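Local coordinates for ESX-1 secretion-associated protein EspB (Mycobacterium marinum, PDB 7P0Z) that is secreted in association with the mycobacterial ESX-1 (type VII) system and assembles as a heptamer, consistent with a channel-like structure for protein transport, at residues A[19-24]-A[75-80]; A[23-28]-A[169-174]; A[141-146]-A[220-225]; A[134-139]-A[226-231]; A[130-135]-A[249-254]. One frame throughout, in Å; residues are numbered along the deposited sequence.

Interaction 1 of 5, residues A[19-24]-A[75-80]; sequences RADEVE and SLRNAA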
# COMPACT_ATOMS: atom_id res chain seq x y z
N ARG A 19 -17.44 22.96 37.01
CA ARG A 19 -16.71 22.33 35.93
C ARG A 19 -15.36 23.00 35.72
O ARG A 19 -14.38 22.33 35.39
CB ARG A 19 -17.53 22.38 34.66
CG ARG A 19 -18.75 21.52 34.71
CD ARG A 19 -18.42 20.08 35.03
NE ARG A 19 -17.52 19.52 34.03
CZ ARG A 19 -17.90 19.05 32.86
NH1 ARG A 19 -19.18 19.07 32.52
NH2 ARG A 19 -17.01 18.58 32.01
N ALA A 20 -15.28 24.31 35.93
CA ALA A 20 -14.00 24.99 35.82
C ALA A 20 -13.03 24.50 36.88
O ALA A 20 -11.85 24.29 36.60
CB ALA A 20 -14.19 26.50 35.94
N ASP A 21 -13.49 24.33 38.11
CA ASP A 21 -12.59 23.77 39.10
C ASP A 21 -12.22 22.34 38.79
O ASP A 21 -11.08 21.93 39.04
CB ASP A 21 -13.19 23.87 40.49
CG ASP A 21 -13.13 25.27 41.02
OD1 ASP A 21 -12.37 26.08 40.46
OD2 ASP A 21 -13.83 25.56 42.01
N GLU A 22 -13.14 21.56 38.23
CA GLU A 22 -12.84 20.18 37.92
C GLU A 22 -11.84 20.04 36.78
O GLU A 22 -11.06 19.09 36.76
CB GLU A 22 -14.12 19.43 37.59
CG GLU A 22 -13.90 17.97 37.32
CD GLU A 22 -15.16 17.21 37.01
OE1 GLU A 22 -16.25 17.80 37.06
OE2 GLU A 22 -15.05 16.02 36.68
N VAL A 23 -11.84 20.97 35.84
CA VAL A 23 -11.04 20.74 34.65
C VAL A 23 -9.58 21.05 34.91
O VAL A 23 -8.70 20.49 34.25
CB VAL A 23 -11.59 21.55 33.47
CG1 VAL A 23 -11.25 23.01 33.60
CG2 VAL A 23 -11.09 20.99 32.17
N GLU A 24 -9.27 21.93 35.85
CA GLU A 24 -7.90 22.28 36.14
C GLU A 24 -7.38 21.62 37.40
O GLU A 24 -6.32 21.99 37.89
CB GLU A 24 -7.74 23.79 36.25
CG GLU A 24 -8.20 24.34 37.57
CD GLU A 24 -7.90 25.79 37.73
OE1 GLU A 24 -7.10 26.33 36.95
OE2 GLU A 24 -8.45 26.41 38.66
N SER A 75 -11.15 30.71 31.10
CA SER A 75 -12.16 31.07 30.12
C SER A 75 -13.55 30.65 30.58
O SER A 75 -14.53 31.35 30.34
CB SER A 75 -11.85 30.46 28.76
OG SER A 75 -10.72 31.08 28.19
N LEU A 76 -13.65 29.49 31.24
CA LEU A 76 -14.94 29.07 31.75
C LEU A 76 -15.45 30.02 32.82
O LEU A 76 -16.64 30.31 32.89
CB LEU A 76 -14.87 27.66 32.29
CG LEU A 76 -14.73 26.56 31.26
CD1 LEU A 76 -14.33 25.28 31.94
CD2 LEU A 76 -16.01 26.38 30.51
N ARG A 77 -14.57 30.48 33.70
CA ARG A 77 -15.00 31.41 34.72
C ARG A 77 -15.46 32.73 34.12
O ARG A 77 -16.44 33.32 34.58
CB ARG A 77 -13.89 31.64 35.73
CG ARG A 77 -13.63 30.42 36.50
CD ARG A 77 -12.71 30.66 37.62
NE ARG A 77 -12.38 29.40 38.25
CZ ARG A 77 -11.25 28.74 38.02
NH1 ARG A 77 -10.37 29.24 37.18
NH2 ARG A 77 -11.02 27.60 38.62
N ASN A 78 -14.78 33.19 33.08
CA ASN A 78 -15.25 34.39 32.41
C ASN A 78 -16.62 34.17 31.78
O ASN A 78 -17.53 35.00 31.90
CB ASN A 78 -14.23 34.84 31.37
CG ASN A 78 -12.93 35.27 31.99
OD1 ASN A 78 -12.82 35.40 33.20
ND2 ASN A 78 -11.94 35.49 31.16
N ALA A 79 -16.78 33.04 31.10
CA ALA A 79 -18.06 32.73 30.49
C ALA A 79 -19.16 32.67 31.54
O ALA A 79 -20.31 33.04 31.27
CB ALA A 79 -17.97 31.42 29.73
N ALA A 80 -18.85 32.18 32.72
CA ALA A 80 -19.82 32.17 33.80
C ALA A 80 -20.15 33.59 34.24
O ALA A 80 -21.31 33.91 34.48
CB ALA A 80 -19.30 31.35 34.96

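Interaction 2 of 5, residues A[23-28]-A[169-174]; sequences VEAPMA and IKRFRI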
# COMPACT_ATOMS: atom_id res chain seq x y z
N VAL A 23 -11.84 20.97 35.84
CA VAL A 23 -11.04 20.74 34.65
C VAL A 23 -9.58 21.05 34.91
O VAL A 23 -8.70 20.49 34.25
CB VAL A 23 -11.59 21.55 33.47
CG1 VAL A 23 -11.25 23.01 33.60
CG2 VAL A 23 -11.09 20.99 32.17
N GLU A 24 -9.27 21.93 35.85
CA GLU A 24 -7.90 22.28 36.14
C GLU A 24 -7.38 21.62 37.40
O GLU A 24 -6.32 21.99 37.89
CB GLU A 24 -7.74 23.79 36.25
CG GLU A 24 -8.20 24.34 37.57
CD GLU A 24 -7.90 25.79 37.73
OE1 GLU A 24 -7.10 26.33 36.95
OE2 GLU A 24 -8.45 26.41 38.66
N ALA A 25 -8.11 20.66 37.95
CA ALA A 25 -7.57 19.91 39.06
C ALA A 25 -6.36 19.11 38.57
O ALA A 25 -6.29 18.75 37.40
CB ALA A 25 -8.62 18.97 39.63
N PRO A 26 -5.39 18.86 39.44
CA PRO A 26 -4.21 18.10 39.00
C PRO A 26 -4.59 16.73 38.48
O PRO A 26 -5.46 16.06 39.01
CB PRO A 26 -3.37 18.00 40.26
CG PRO A 26 -4.30 18.22 41.35
CD PRO A 26 -5.32 19.17 40.87
N MET A 27 -3.93 16.32 37.41
CA MET A 27 -4.07 14.97 36.93
C MET A 27 -3.03 14.10 37.61
O MET A 27 -2.35 14.52 38.54
CB MET A 27 -3.97 14.93 35.42
CG MET A 27 -4.94 15.86 34.76
SD MET A 27 -4.85 15.86 32.98
CE MET A 27 -5.89 14.46 32.60
N ALA A 28 -2.91 12.87 37.16
CA ALA A 28 -1.94 11.95 37.73
C ALA A 28 -0.53 12.50 37.56
O ALA A 28 -0.23 13.21 36.61
CB ALA A 28 -2.06 10.59 37.08
N ILE A 169 -10.63 11.58 31.77
CA ILE A 169 -11.23 12.42 30.76
C ILE A 169 -12.68 12.76 31.08
O ILE A 169 -13.34 13.40 30.28
CB ILE A 169 -11.11 11.80 29.37
CG1 ILE A 169 -11.80 10.45 29.33
CG2 ILE A 169 -9.67 11.68 28.97
CD1 ILE A 169 -12.10 9.99 27.97
N LYS A 170 -13.19 12.35 32.24
CA LYS A 170 -14.48 12.84 32.69
C LYS A 170 -14.51 14.35 32.74
O LYS A 170 -15.54 14.96 32.45
CB LYS A 170 -14.81 12.33 34.08
CG LYS A 170 -15.17 10.92 34.16
CD LYS A 170 -15.12 10.54 35.60
CE LYS A 170 -16.16 11.30 36.36
NZ LYS A 170 -16.19 10.87 37.78
N ARG A 171 -13.41 14.97 33.12
CA ARG A 171 -13.38 16.41 33.26
C ARG A 171 -13.64 17.14 31.95
O ARG A 171 -13.73 18.36 31.96
CB ARG A 171 -12.04 16.85 33.83
CG ARG A 171 -10.88 16.54 32.93
CD ARG A 171 -9.60 17.01 33.53
NE ARG A 171 -9.18 16.25 34.69
CZ ARG A 171 -8.37 16.72 35.63
NH1 ARG A 171 -7.90 17.95 35.53
NH2 ARG A 171 -8.02 15.97 36.65
N PHE A 172 -13.77 16.44 30.83
CA PHE A 172 -14.07 17.11 29.58
C PHE A 172 -15.43 16.76 29.03
O PHE A 172 -15.71 17.08 27.88
CB PHE A 172 -13.02 16.78 28.53
CG PHE A 172 -11.65 17.05 28.96
CD1 PHE A 172 -11.24 18.32 29.27
CD2 PHE A 172 -10.74 16.03 29.03
CE1 PHE A 172 -9.97 18.56 29.66
CE2 PHE A 172 -9.46 16.28 29.41
CZ PHE A 172 -9.07 17.55 29.72
N ARG A 173 -16.29 16.13 29.82
CA ARG A 173 -17.61 15.80 29.34
C ARG A 173 -18.41 17.05 29.02
O ARG A 173 -18.11 18.15 29.48
CB ARG A 173 -18.35 14.97 30.37
CG ARG A 173 -18.72 15.74 31.57
CD ARG A 173 -19.22 14.84 32.63
NE ARG A 173 -19.53 15.60 33.82
CZ ARG A 173 -18.64 15.97 34.72
NH1 ARG A 173 -17.37 15.67 34.54
NH2 ARG A 173 -19.01 16.65 35.78
N ILE A 174 -19.43 16.87 28.19
CA ILE A 174 -20.36 17.94 27.86
C ILE A 174 -21.11 18.41 29.10
O ILE A 174 -21.16 17.74 30.13
CB ILE A 174 -21.34 17.45 26.79
CG1 ILE A 174 -22.12 16.27 27.35
CG2 ILE A 174 -20.62 17.07 25.54
CD1 ILE A 174 -23.20 15.83 26.47

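Interaction 3 of 5, residues A[141-146]-A[220-225]; sequences KLESGD and WARRGH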
# COMPACT_ATOMS: atom_id res chain seq x y z
N LYS A 141 30.23 -7.69 28.96
CA LYS A 141 29.26 -6.62 28.82
C LYS A 141 27.84 -7.14 28.89
O LYS A 141 27.02 -6.62 29.64
CB LYS A 141 29.49 -5.89 27.50
CG LYS A 141 30.53 -4.86 27.59
CD LYS A 141 30.76 -4.26 26.24
CE LYS A 141 32.08 -3.58 26.22
NZ LYS A 141 32.43 -3.26 27.60
N LEU A 142 27.55 -8.21 28.16
CA LEU A 142 26.19 -8.71 28.12
C LEU A 142 25.69 -9.14 29.48
O LEU A 142 24.49 -9.07 29.75
CB LEU A 142 26.11 -9.87 27.14
CG LEU A 142 24.69 -10.38 26.94
CD1 LEU A 142 23.86 -9.33 26.20
CD2 LEU A 142 24.71 -11.67 26.20
N GLU A 143 26.55 -9.60 30.36
CA GLU A 143 26.07 -10.08 31.64
C GLU A 143 26.20 -9.05 32.73
O GLU A 143 25.87 -9.35 33.88
CB GLU A 143 26.80 -11.35 32.04
CG GLU A 143 26.73 -12.40 30.97
CD GLU A 143 27.57 -13.61 31.28
OE1 GLU A 143 28.04 -13.73 32.44
OE2 GLU A 143 27.77 -14.44 30.38
N SER A 144 26.67 -7.86 32.42
CA SER A 144 26.71 -6.81 33.40
C SER A 144 25.35 -6.11 33.48
O SER A 144 24.37 -6.53 32.87
CB SER A 144 27.82 -5.83 33.04
OG SER A 144 27.90 -4.82 34.01
N GLY A 145 25.29 -5.03 34.24
CA GLY A 145 24.06 -4.30 34.36
C GLY A 145 23.07 -5.02 35.24
O GLY A 145 23.37 -6.01 35.89
N ASP A 146 21.85 -4.49 35.25
CA ASP A 146 20.82 -5.08 36.08
C ASP A 146 19.92 -6.01 35.31
O ASP A 146 18.94 -6.51 35.88
CB ASP A 146 19.99 -3.99 36.75
CG ASP A 146 19.21 -3.14 35.77
OD1 ASP A 146 19.27 -3.37 34.55
OD2 ASP A 146 18.54 -2.21 36.24
N TRP A 220 16.46 -12.28 25.56
CA TRP A 220 16.69 -13.04 24.35
C TRP A 220 18.18 -13.14 24.04
O TRP A 220 18.68 -14.20 23.66
CB TRP A 220 15.95 -12.37 23.20
CG TRP A 220 16.27 -12.92 21.91
CD1 TRP A 220 15.63 -13.91 21.29
CD2 TRP A 220 17.31 -12.49 21.05
NE1 TRP A 220 16.20 -14.16 20.08
CE2 TRP A 220 17.24 -13.29 19.91
CE3 TRP A 220 18.30 -11.52 21.13
CZ2 TRP A 220 18.11 -13.15 18.86
CZ3 TRP A 220 19.16 -11.39 20.10
CH2 TRP A 220 19.08 -12.20 18.98
N ALA A 221 18.89 -12.04 24.21
CA ALA A 221 20.31 -12.04 23.96
C ALA A 221 21.04 -12.88 24.98
O ALA A 221 22.06 -13.50 24.68
CB ALA A 221 20.84 -10.62 23.96
N ARG A 222 20.56 -12.88 26.21
CA ARG A 222 21.30 -13.59 27.23
C ARG A 222 21.16 -15.09 27.05
O ARG A 222 22.10 -15.84 27.33
CB ARG A 222 20.82 -13.18 28.60
CG ARG A 222 21.75 -13.60 29.61
CD ARG A 222 21.32 -13.15 30.94
NE ARG A 222 22.24 -13.63 31.95
CZ ARG A 222 23.36 -13.00 32.20
NH1 ARG A 222 23.66 -11.94 31.49
NH2 ARG A 222 24.19 -13.45 33.13
N ARG A 223 20.02 -15.56 26.60
CA ARG A 223 19.95 -16.99 26.36
C ARG A 223 20.37 -17.36 24.95
O ARG A 223 20.37 -18.54 24.61
CB ARG A 223 18.56 -17.55 26.60
CG ARG A 223 17.62 -17.14 25.57
CD ARG A 223 16.28 -17.76 25.74
NE ARG A 223 15.36 -17.17 24.78
CZ ARG A 223 14.58 -16.14 25.03
NH1 ARG A 223 14.58 -15.58 26.23
NH2 ARG A 223 13.79 -15.66 24.09
N GLY A 224 20.68 -16.40 24.11
CA GLY A 224 21.18 -16.76 22.81
C GLY A 224 22.67 -16.66 22.65
O GLY A 224 23.18 -16.94 21.56
N HIS A 225 23.38 -16.27 23.68
CA HIS A 225 24.77 -15.93 23.60
C HIS A 225 25.57 -16.78 24.56
O HIS A 225 25.12 -17.02 25.69
CB HIS A 225 24.96 -14.47 23.94
CG HIS A 225 26.30 -13.92 23.59
ND1 HIS A 225 27.29 -13.75 24.53
CD2 HIS A 225 26.79 -13.41 22.44
CE1 HIS A 225 28.35 -13.20 23.97
NE2 HIS A 225 28.06 -12.98 22.70

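Interaction 4 of 5, residues A[134-139]-A[226-231]; sequences DLKTAA and PTLADI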
# COMPACT_ATOMS: atom_id res chain seq x y z
N ASP A 134 37.72 -10.93 22.38
CA ASP A 134 36.49 -10.33 21.87
C ASP A 134 35.26 -11.03 22.42
O ASP A 134 34.29 -10.38 22.79
CB ASP A 134 36.47 -10.35 20.36
CG ASP A 134 37.41 -9.36 19.77
OD1 ASP A 134 37.66 -8.33 20.43
OD2 ASP A 134 37.91 -9.60 18.65
N LEU A 135 35.30 -12.36 22.49
CA LEU A 135 34.19 -13.08 23.10
C LEU A 135 34.07 -12.76 24.58
O LEU A 135 32.97 -12.58 25.09
CB LEU A 135 34.37 -14.58 22.91
CG LEU A 135 33.86 -15.26 21.65
CD1 LEU A 135 32.38 -15.18 21.61
CD2 LEU A 135 34.44 -14.62 20.41
N LYS A 136 35.19 -12.69 25.28
CA LYS A 136 35.12 -12.38 26.70
C LYS A 136 34.60 -10.98 26.93
O LYS A 136 33.85 -10.74 27.88
CB LYS A 136 36.48 -12.59 27.36
CG LYS A 136 36.76 -14.03 27.65
CD LYS A 136 38.22 -14.28 27.90
CE LYS A 136 38.69 -13.72 29.21
NZ LYS A 136 40.12 -14.04 29.40
N THR A 137 34.97 -10.04 26.08
CA THR A 137 34.45 -8.69 26.19
C THR A 137 32.95 -8.66 25.94
O THR A 137 32.19 -8.08 26.73
CB THR A 137 35.16 -7.77 25.21
OG1 THR A 137 36.56 -8.02 25.29
CG2 THR A 137 34.91 -6.35 25.56
N ALA A 138 32.51 -9.28 24.85
CA ALA A 138 31.10 -9.31 24.54
C ALA A 138 30.31 -9.92 25.68
O ALA A 138 29.30 -9.37 26.12
CB ALA A 138 30.87 -10.09 23.26
N ALA A 139 30.75 -11.07 26.18
CA ALA A 139 30.02 -11.73 27.25
C ALA A 139 30.03 -10.90 28.52
O ALA A 139 29.01 -10.81 29.21
CB ALA A 139 30.60 -13.11 27.52
N PRO A 226 26.74 -17.24 24.16
CA PRO A 226 27.56 -18.08 25.04
C PRO A 226 27.94 -17.36 26.31
O PRO A 226 28.38 -16.21 26.29
CB PRO A 226 28.79 -18.39 24.18
CG PRO A 226 28.32 -18.21 22.80
CD PRO A 226 27.32 -17.13 22.81
N THR A 227 27.82 -18.06 27.42
CA THR A 227 28.07 -17.50 28.72
C THR A 227 29.55 -17.15 28.88
O THR A 227 30.40 -17.61 28.12
CB THR A 227 27.64 -18.50 29.78
OG1 THR A 227 26.26 -18.80 29.58
CG2 THR A 227 27.77 -17.94 31.16
N LEU A 228 29.85 -16.29 29.85
CA LEU A 228 31.23 -16.07 30.23
C LEU A 228 31.86 -17.35 30.77
O LEU A 228 33.04 -17.62 30.52
CB LEU A 228 31.32 -14.97 31.27
CG LEU A 228 32.73 -14.54 31.66
CD1 LEU A 228 33.51 -14.20 30.43
CD2 LEU A 228 32.70 -13.37 32.57
N ALA A 229 31.11 -18.12 31.54
CA ALA A 229 31.61 -19.39 32.03
C ALA A 229 31.90 -20.35 30.88
O ALA A 229 32.90 -21.06 30.90
CB ALA A 229 30.62 -20.01 33.00
N ASP A 230 31.04 -20.38 29.87
CA ASP A 230 31.31 -21.25 28.73
C ASP A 230 32.55 -20.80 27.98
O ASP A 230 33.26 -21.63 27.41
CB ASP A 230 30.12 -21.27 27.79
CG ASP A 230 29.17 -22.37 28.12
OD1 ASP A 230 29.31 -22.94 29.21
OD2 ASP A 230 28.30 -22.67 27.29
N ILE A 231 32.82 -19.51 27.95
CA ILE A 231 34.00 -19.04 27.24
C ILE A 231 35.25 -19.37 28.03
O ILE A 231 36.27 -19.76 27.45
CB ILE A 231 33.87 -17.54 26.95
CG1 ILE A 231 32.74 -17.30 25.96
CG2 ILE A 231 35.15 -16.98 26.39
CD1 ILE A 231 32.38 -15.86 25.79

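Interaction 5 of 5, residues A[130-135]-A[249-254]; sequences SDFTDL and KLYAEY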
# COMPACT_ATOMS: atom_id res chain seq x y z
N SER A 130 44.03 -18.49 18.47
CA SER A 130 42.72 -17.85 18.59
C SER A 130 42.48 -17.39 20.01
O SER A 130 42.31 -18.21 20.90
CB SER A 130 41.61 -18.81 18.17
OG SER A 130 41.54 -19.90 19.08
N ASP A 131 42.45 -16.09 20.21
CA ASP A 131 42.20 -15.57 21.54
C ASP A 131 40.71 -15.33 21.74
O ASP A 131 39.94 -15.20 20.79
CB ASP A 131 42.97 -14.29 21.80
CG ASP A 131 42.71 -13.27 20.76
OD1 ASP A 131 42.00 -13.59 19.79
OD2 ASP A 131 43.24 -12.14 20.90
N PHE A 132 40.33 -15.28 23.00
CA PHE A 132 38.94 -15.22 23.38
C PHE A 132 38.55 -13.86 23.89
O PHE A 132 37.50 -13.72 24.52
CB PHE A 132 38.67 -16.27 24.46
CG PHE A 132 39.05 -17.65 24.05
CD1 PHE A 132 38.12 -18.50 23.51
CD2 PHE A 132 40.35 -18.08 24.17
CE1 PHE A 132 38.47 -19.76 23.14
CE2 PHE A 132 40.70 -19.33 23.79
CZ PHE A 132 39.76 -20.18 23.27
N THR A 133 39.36 -12.84 23.63
CA THR A 133 39.13 -11.56 24.28
C THR A 133 37.97 -10.80 23.68
O THR A 133 37.29 -10.06 24.39
CB THR A 133 40.40 -10.73 24.25
OG1 THR A 133 40.81 -10.58 22.90
CG2 THR A 133 41.45 -11.42 25.05
N ASP A 134 37.72 -10.93 22.38
CA ASP A 134 36.49 -10.33 21.87
C ASP A 134 35.26 -11.03 22.42
O ASP A 134 34.29 -10.38 22.79
CB ASP A 134 36.47 -10.35 20.36
CG ASP A 134 37.41 -9.36 19.77
OD1 ASP A 134 37.66 -8.33 20.43
OD2 ASP A 134 37.91 -9.60 18.65
N LEU A 135 35.30 -12.36 22.49
CA LEU A 135 34.19 -13.08 23.10
C LEU A 135 34.07 -12.76 24.58
O LEU A 135 32.97 -12.58 25.09
CB LEU A 135 34.37 -14.58 22.91
CG LEU A 135 33.86 -15.26 21.65
CD1 LEU A 135 32.38 -15.18 21.61
CD2 LEU A 135 34.44 -14.62 20.41
N LYS A 249 36.97 -25.77 16.47
CA LYS A 249 35.63 -25.78 15.91
C LYS A 249 34.65 -25.01 16.79
O LYS A 249 33.91 -24.14 16.32
CB LYS A 249 35.19 -27.23 15.74
CG LYS A 249 33.79 -27.44 15.23
CD LYS A 249 33.54 -28.92 15.08
CE LYS A 249 32.12 -29.24 14.69
NZ LYS A 249 31.24 -29.04 15.84
N LEU A 250 34.67 -25.30 18.09
CA LEU A 250 33.75 -24.65 19.01
C LEU A 250 34.02 -23.16 19.09
O LEU A 250 33.08 -22.36 19.22
CB LEU A 250 33.85 -25.29 20.39
CG LEU A 250 32.66 -24.99 21.31
CD1 LEU A 250 31.37 -25.13 20.56
CD2 LEU A 250 32.65 -25.90 22.51
N TYR A 251 35.28 -22.75 19.05
CA TYR A 251 35.61 -21.34 19.07
C TYR A 251 35.01 -20.63 17.88
O TYR A 251 34.44 -19.55 18.01
CB TYR A 251 37.11 -21.16 19.06
CG TYR A 251 37.58 -19.74 19.02
CD1 TYR A 251 37.75 -19.04 20.18
CD2 TYR A 251 37.86 -19.11 17.83
CE1 TYR A 251 38.21 -17.76 20.17
CE2 TYR A 251 38.31 -17.83 17.82
CZ TYR A 251 38.48 -17.16 19.00
OH TYR A 251 38.92 -15.88 19.01
N ALA A 252 35.17 -21.21 16.70
CA ALA A 252 34.60 -20.57 15.53
C ALA A 252 33.08 -20.50 15.65
O ALA A 252 32.47 -19.50 15.25
CB ALA A 252 35.01 -21.31 14.27
N GLU A 253 32.45 -21.54 16.18
CA GLU A 253 31.00 -21.50 16.29
C GLU A 253 30.54 -20.43 17.28
O GLU A 253 29.58 -19.70 17.02
CB GLU A 253 30.45 -22.85 16.68
CG GLU A 253 30.41 -23.80 15.51
CD GLU A 253 29.73 -25.11 15.84
OE1 GLU A 253 29.42 -25.33 17.03
OE2 GLU A 253 29.49 -25.89 14.91
N TYR A 254 31.20 -20.35 18.43
CA TYR A 254 30.89 -19.30 19.38
C TYR A 254 31.04 -17.94 18.73
O TYR A 254 30.18 -17.08 18.87
CB TYR A 254 31.79 -19.36 20.59
CG TYR A 254 31.42 -20.41 21.58
CD1 TYR A 254 30.37 -21.27 21.35
CD2 TYR A 254 32.06 -20.46 22.80
CE1 TYR A 254 30.02 -22.20 22.28
CE2 TYR A 254 31.72 -21.37 23.73
CZ TYR A 254 30.70 -22.24 23.47
OH TYR A 254 30.38 -23.16 24.44

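Interaction 1 of 5, residues A[19-24]-A[75-80]
Arg77 reaches across from one helix to the acidic end of another and puts its terminal NH2 between two carboxylates. NH2 donates to Asp21 OD1 at 2.7 Å, with an N-H...O angle of 157°, and to Glu24 OE2 at 2.8 Å, with an angle of 161°. Both oxygens sit near the guanidinium plane, so each N-H of that one nitrogen has its own acceptor. The acceptors are used differently: OD1 is met nearly along its C-O axis, whereas OE2 is approached from well above its carboxylate plane. Arg77 can span the gap because its chain is extended from CG to NE; Glu24 turns to meet it with CG between its own backbone N and carbonyl carbon (chi1 79°). One guanidinium facing two acids makes a salt-bridge network that would favour the charged arginine and help offset the neighbouring carboxylates. Over one face of the guanidinium lies Ala20 CB, which also touches Leu76 CB at 3.9 Å. Deeper still, Val23 CG1 and Leu76 CD1 meet tip to tip at 4.2 Å, so the apolar part is buried while Asp21 lies on the exposed side. Other polar groups are met elsewhere: Arg19 NH2 bonds to Arg173 O, Arg19 NH1 weakly to Ile174 O, Glu22 OE2 pairs with Arg173 NH1, Ser75 OG bonds with Ile283 O and Ile285 N, and Asn78 ND2 with Ile285 O. The short segments run almost exactly antiparallel, axes 9.6 Å apart, joining the end of helix 13-23 to helix 42-81 within the PE domain, while Cys186 of helix 181-224 packs against Leu76.

Interaction 2 of 5, residues A[23-28]-A[169-174]
Arg171 inserts its guanidinium into the loop that follows Val23, and the tight part of the contact is built around it. NH1 donates to two carbonyls: a nearly straight bond to Ala25 O (2.6 Å, 175°) and a more bent one to Val23 O (3.0 Å, 142°), whose donor stands above the carbonyl plane. NH2 adds only weak bonds, to Ala25 O and to Pro26 O at 3.5 Å, but it also has a salt bridge to Asp168. With carbonyls along its edge, the group is fixed in rotation, and Met27 CG lies over one face, 3.6 Å from CZ. A bend at chi3 (70°) turns the guanidinium toward these oxygens, while Arg171 CG lies over the centre of the Phe172 ring. On the buried side Val23 CG2 also rests 3.7 Å from Phe172 CE1. The other side is looser: Pro26 is exposed and contributes its carbonyl rather than its ring, and the Ala25 methyl, unlike its carbonyl, is peripheral, with CB 4.3 Å from Arg171 NH2. The loop after helix 13-23 is thereby joined to the loop before helix 181-224, linking PE and PPE parts, with Met27 also touching helices 42-81 and 181-224.

Interaction 3 of 5, residues A[141-146]-A[220-225]
Leu142 carries the apolar part of this contact, laying one methyl on Ala221 and the other against Ala221 O and His225. CD1 meets Ala221 CB at 4.0 Å, while CD2 lies 3.6 Å from both Ala221 O and His225 CB. The leucine reaches them with CG anti to its backbone N (chi1 -175°), and its CD2 also approaches the His225 ring obliquely. That ring is held elsewhere, since NE2 bonds to Ser258 OG of helix 244-268.

The polar part pairs Arg222 with Glu143. The arginine, extended from CG to NE, crosses the glutamate at about a right angle and packs closely against its carbons: NH1 is 3.0 Å from Glu143 CA, which lies in plane at the guanidinium edge, and 3.1 Å from Glu143 CG. Only the charge pairing is long: Glu143 OE1 stands 3.9 Å from Arg222 NH2, and the carboxylate and guanidinium planes are 74° apart. The other carboxylate oxygen is better engaged, because Glu143 OE2 accepts from the backbone N of Leu228 at the start of the next helix.

The contact joins the C-terminal part of helix 133-143 to the last turns of the long helix 181-224, with helix 244-268 covering Ala221 and His225: a buried junction within the helical bundle of the PPE domain.

Interaction 4 of 5, residues A[134-139]-A[226-231]
Ile231 carries this contact, its CD1 set among the backbone and side chains of Leu135 and Ala139. CD1 lies 3.4 Å from Leu135 O, and 3.7 Å from both Leu135 CB and Ala139 CB. The other branch, CG2, is anti to the backbone N and rests 3.6 Å from Lys136 CG, where the two side chains meet at a slant. Ala139 completes the inner shell: its CB faces Pro226 O and the backbone N of Leu228 at 4.0 Å each, and Leu228 CB at 4.2 Å. The contact has no polar bond of its own between the segments; it is an apolar join of two helices in the helical PPE domain, where helix 228-237 continues in the same general sense after helix 181-224 and packs against helix 133-143, which runs the other way. The lysine's stem does the packing, whereas its amine leads away, with Glu235 as a long, weak partner. Further out, Thr227 and Leu228 also touch Glu143 and Thr140 of helix 133-143. Gln255 and Ser258 of helix 244-268 also touch Leu135, and Thr257 touches Pro226.

Interaction 5 of 5, residues A[130-135]-A[249-254]
An aromatic contact at the surface joins the start of helix 133-143, and the residues leading into it, to helix 244-268, with Tyr251 as its centre. The evidence is in the rings: the edge of Tyr251 is turned to the face of Phe132 in an offset edge-to-face pair, centroids 4.9 Å apart and planes at 88°. Tyr251 gets there with CG anti to its backbone N (chi1 178°), which carries the ring straight across to the other segment. Over one face of the same ring lies Ser130 CB, 3.7 Å from the ring centroid and 21° off the normal, a CH-pi contact. A second, more buried patch lies one helical turn on, where Leu135 CD1 sits 4.0 Å from Tyr254 O and 4.3 Å from Tyr254 CB. Outside the segments, Phe132 also touches Glu235, and Tyr254 touches Asp230 and Leu234, all of helix 228-237, so three helices gather here. The approach of the Tyr251 hydroxyl to Asp131 is modelled too close and carries no weight; the nearest Phe132-Tyr251 carbons are also too close, so that pair's tightness is doubtful. The geometry implies cohesion through ring face and edge, and through apolar carbons, rather than through ionic pairing.

Overall arrangement
Two clusters lie at opposite ends of the elongated chain, with the centres of interactions 1 and 5 about 69 Å apart. Interactions 1 and 2 share Val23 and Glu24 and touch through Arg19 and Arg173; interaction 1 pairs charges beside an apolar inner side, whereas interaction 2 buries an arginine against backbone carbonyls and joins PE to PPE. Interactions 3, 4 and 5 all use helix 133-143 within the PPE range and are centred 9 to 17 Å apart. Interaction 3 is buried, interaction 4 partly buried and apolar, interaction 5 a surface contact of aromatic rings. Arginine hydrogen bonds mark the first cluster, both contacts partly buried; in the second, interaction 3 has only a long arginine pair.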